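PDB 4D7P: superoxide reductase from Giardia intestinalis, which probably reduces superoxide to hydrogen peroxide at a mononuclear non-haem iron centre. Local coordinates for residues Glu17-Glu22 against Ala97-His102. Sequence-based numbering, arbitrary orientation.
Sequences EKHVPE and AYCNLH. With FE (Fe (III) ion), chain B.
His19 lays the edge of its ring against Cys99, its CD2 coming within 3.3 Å of Cys99 CB, and meets the His102 ring: the two imidazoles cross edge against edge, their planes 87° apart. What draws the three side chains together is one iron ion, and the site is a worked example of a metal joining two chain segments that share no hydrogen bond. His19 gives NE2 to the metal at 2.0 Å. His102 uses its other imidazole nitrogen, ND1, at 2.3 Å from the iron; the short approach of that atom to His19 NE2 reflects their shared ion and no bond between them. Cys99 SG binds the iron at 2.4 Å and also accepts a weak bond from His102 N. With His40 and His46 the set becomes the square-pyramidal Fe(His)4Cys centre of superoxide reductases, at one end of an immunoglobulin-like beta sandwich, on its loops and on the end of strand 90-99. On the side of the iron opposite the sulfur, at an SG–FE–OE2 angle near 176°, stands Glu17. Its chain is extended, CG anti to the backbone N (chi1 178°), which carries OE2 to 2.9 Å from the iron, longer than the bonds from His19, Cys99 and His102; this is consistent with a loosely held sixth ligand at a centre that is highly sensitive to photoreduction. Trp105 stacks on the His19 ring. Away from the metal, where strand 21-26 runs near the end of strand 90-99, Pro21 CD packs against Ala97 CB at 4.1 Å, and that methyl also touches His19 O.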
loop_
_atom_site.group_PDB
_atom_site.type_symbol
_atom_site.label_atom_id
_atom_site.label_comp_id
_atom_site.label_asym_id
_atom_site.label_seq_id
_atom_site.Cartn_x
_atom_site.Cartn_y
_atom_site.Cartn_z
ATOM N N GLU A 17 0.809 -16.264 -21.655
ATOM C CA GLU A 17 0.698 -15.787 -20.271
ATOM C C GLU A 17 -0.143 -14.502 -20.233
ATOM O O GLU A 17 -0.009 -13.640 -21.111
ATOM C CB GLU A 17 2.096 -15.555 -19.674
ATOM C CG GLU A 17 2.121 -15.019 -18.245
ATOM C CD GLU A 17 3.536 -14.725 -17.751
ATOM O OE1 GLU A 17 4.350 -15.670 -17.660
ATOM O OE2 GLU A 17 3.836 -13.546 -17.454
ATOM N N LYS A 18 -1.016 -14.377 -19.232
ATOM C CA LYS A 18 -1.979 -13.277 -19.217
ATOM C C LYS A 18 -1.803 -12.356 -18.011
ATOM O O LYS A 18 -1.688 -12.802 -16.866
ATOM C CB LYS A 18 -3.413 -13.819 -19.256
ATOM C CG LYS A 18 -3.671 -14.868 -20.341
ATOM C CD LYS A 18 -3.518 -14.309 -21.761
ATOM C CE LYS A 18 -3.839 -15.381 -22.810
ATOM N NZ LYS A 18 -3.763 -14.883 -24.216
ATOM N N HIS A 19 -1.782 -11.059 -18.289
ATOM C CA HIS A 19 -1.599 -10.041 -17.265
ATOM C C HIS A 19 -2.875 -9.182 -17.123
ATOM O O HIS A 19 -3.069 -8.506 -16.117
ATOM C CB HIS A 19 -0.401 -9.132 -17.598
ATOM C CG HIS A 19 0.955 -9.767 -17.438
ATOM N ND1 HIS A 19 1.570 -10.475 -18.449
ATOM C CD2 HIS A 19 1.852 -9.720 -16.422
ATOM C CE1 HIS A 19 2.765 -10.875 -18.045
ATOM N NE2 HIS A 19 2.968 -10.420 -16.822
ATOM N N VAL A 20 -3.744 -9.197 -18.131
ATOM C CA VAL A 20 -4.832 -8.220 -18.161
ATOM C C VAL A 20 -5.877 -8.454 -17.077
ATOM O O VAL A 20 -6.475 -9.520 -17.017
ATOM C CB VAL A 20 -5.516 -8.212 -19.517
ATOM C CG1 VAL A 20 -6.664 -7.194 -19.514
ATOM C CG2 VAL A 20 -4.494 -7.894 -20.597
ATOM N N PRO A 21 -6.101 -7.451 -16.211
ATOM C CA PRO A 21 -7.047 -7.633 -15.102
ATOM C C PRO A 21 -8.510 -7.736 -15.553
ATOM O O PRO A 21 -9.144 -6.712 -15.829
ATOM C CB PRO A 21 -6.822 -6.379 -14.239
ATOM C CG PRO A 21 -6.283 -5.357 -15.185
ATOM C CD PRO A 21 -5.459 -6.122 -16.186
ATOM N N GLU A 22 -9.035 -8.961 -15.628
ATOM C CA GLU A 22 -10.463 -9.171 -15.874
ATOM C C GLU A 22 -11.294 -8.466 -14.810
ATOM O O GLU A 22 -11.004 -8.576 -13.625
ATOM C CB GLU A 22 -10.810 -10.666 -15.886
ATOM C CG GLU A 22 -12.249 -10.972 -16.338
ATOM C CD GLU A 22 -12.705 -12.403 -16.013
ATOM O OE1 GLU A 22 -12.633 -12.806 -14.828
ATOM O OE2 GLU A 22 -13.158 -13.118 -16.938
ATOM N N ALA A 97 -2.960 -3.707 -13.499
ATOM C CA ALA A 97 -2.150 -4.719 -12.829
ATOM C C ALA A 97 -0.679 -4.482 -13.119
ATOM O O ALA A 97 -0.315 -4.192 -14.254
ATOM C CB ALA A 97 -2.565 -6.120 -13.273
ATOM N N TYR A 98 0.158 -4.603 -12.090
ATOM C CA TYR A 98 1.602 -4.414 -12.231
ATOM C C TYR A 98 2.347 -5.722 -11.999
ATOM O O TYR A 98 2.279 -6.296 -10.911
ATOM C CB TYR A 98 2.127 -3.348 -11.246
ATOM C CG TYR A 98 3.615 -3.487 -10.965
ATOM C CD1 TYR A 98 4.557 -3.181 -11.946
ATOM C CD2 TYR A 98 4.081 -3.944 -9.729
ATOM C CE1 TYR A 98 5.921 -3.328 -11.715
ATOM C CE2 TYR A 98 5.450 -4.086 -9.486
ATOM C CZ TYR A 98 6.363 -3.780 -10.491
ATOM O OH TYR A 98 7.725 -3.918 -10.281
ATOM N N CYS A 99 3.060 -6.183 -13.018
ATOM C CA CYS A 99 3.911 -7.356 -12.895
ATOM C C CYS A 99 5.362 -6.908 -12.882
ATOM O O CYS A 99 5.759 -6.064 -13.689
ATOM C CB CYS A 99 3.666 -8.330 -14.041
ATOM S SG CYS A 99 4.952 -9.589 -14.217
ATOM N N ASN A 100 6.159 -7.461 -11.973
ATOM C CA ASN A 100 7.533 -6.984 -11.834
ATOM C C ASN A 100 8.320 -7.221 -13.113
ATOM O O ASN A 100 9.116 -6.384 -13.520
ATOM C CB ASN A 100 8.237 -7.649 -10.649
ATOM C CG ASN A 100 8.475 -9.134 -10.870
ATOM O OD1 ASN A 100 7.563 -9.870 -11.254
ATOM N ND2 ASN A 100 9.703 -9.579 -10.637
ATOM N N LEU A 101 8.077 -8.344 -13.777
ATOM C CA LEU A 101 8.854 -8.653 -14.968
ATOM C C LEU A 101 8.283 -7.962 -16.195
ATOM O O LEU A 101 9.027 -7.570 -17.088
ATOM C CB LEU A 101 8.921 -10.165 -15.200
ATOM C CG LEU A 101 9.718 -10.963 -14.165
ATOM C CD1 LEU A 101 9.721 -12.444 -14.511
ATOM C CD2 LEU A 101 11.146 -10.432 -14.042
ATOM N N HIS A 102 6.966 -7.781 -16.236
ATOM C CA HIS A 102 6.317 -7.426 -17.496
ATOM C C HIS A 102 5.552 -6.115 -17.506
ATOM O O HIS A 102 4.852 -5.815 -18.472
ATOM C CB HIS A 102 5.394 -8.565 -17.911
ATOM C CG HIS A 102 6.120 -9.854 -18.122
ATOM N ND1 HIS A 102 5.698 -11.046 -17.580
ATOM C CD2 HIS A 102 7.267 -10.128 -18.794
ATOM C CE1 HIS A 102 6.548 -12.003 -17.908
ATOM N NE2 HIS A 102 7.509 -11.472 -18.646
HETATM FE FE FE B . 4.366 -11.363 -15.680
#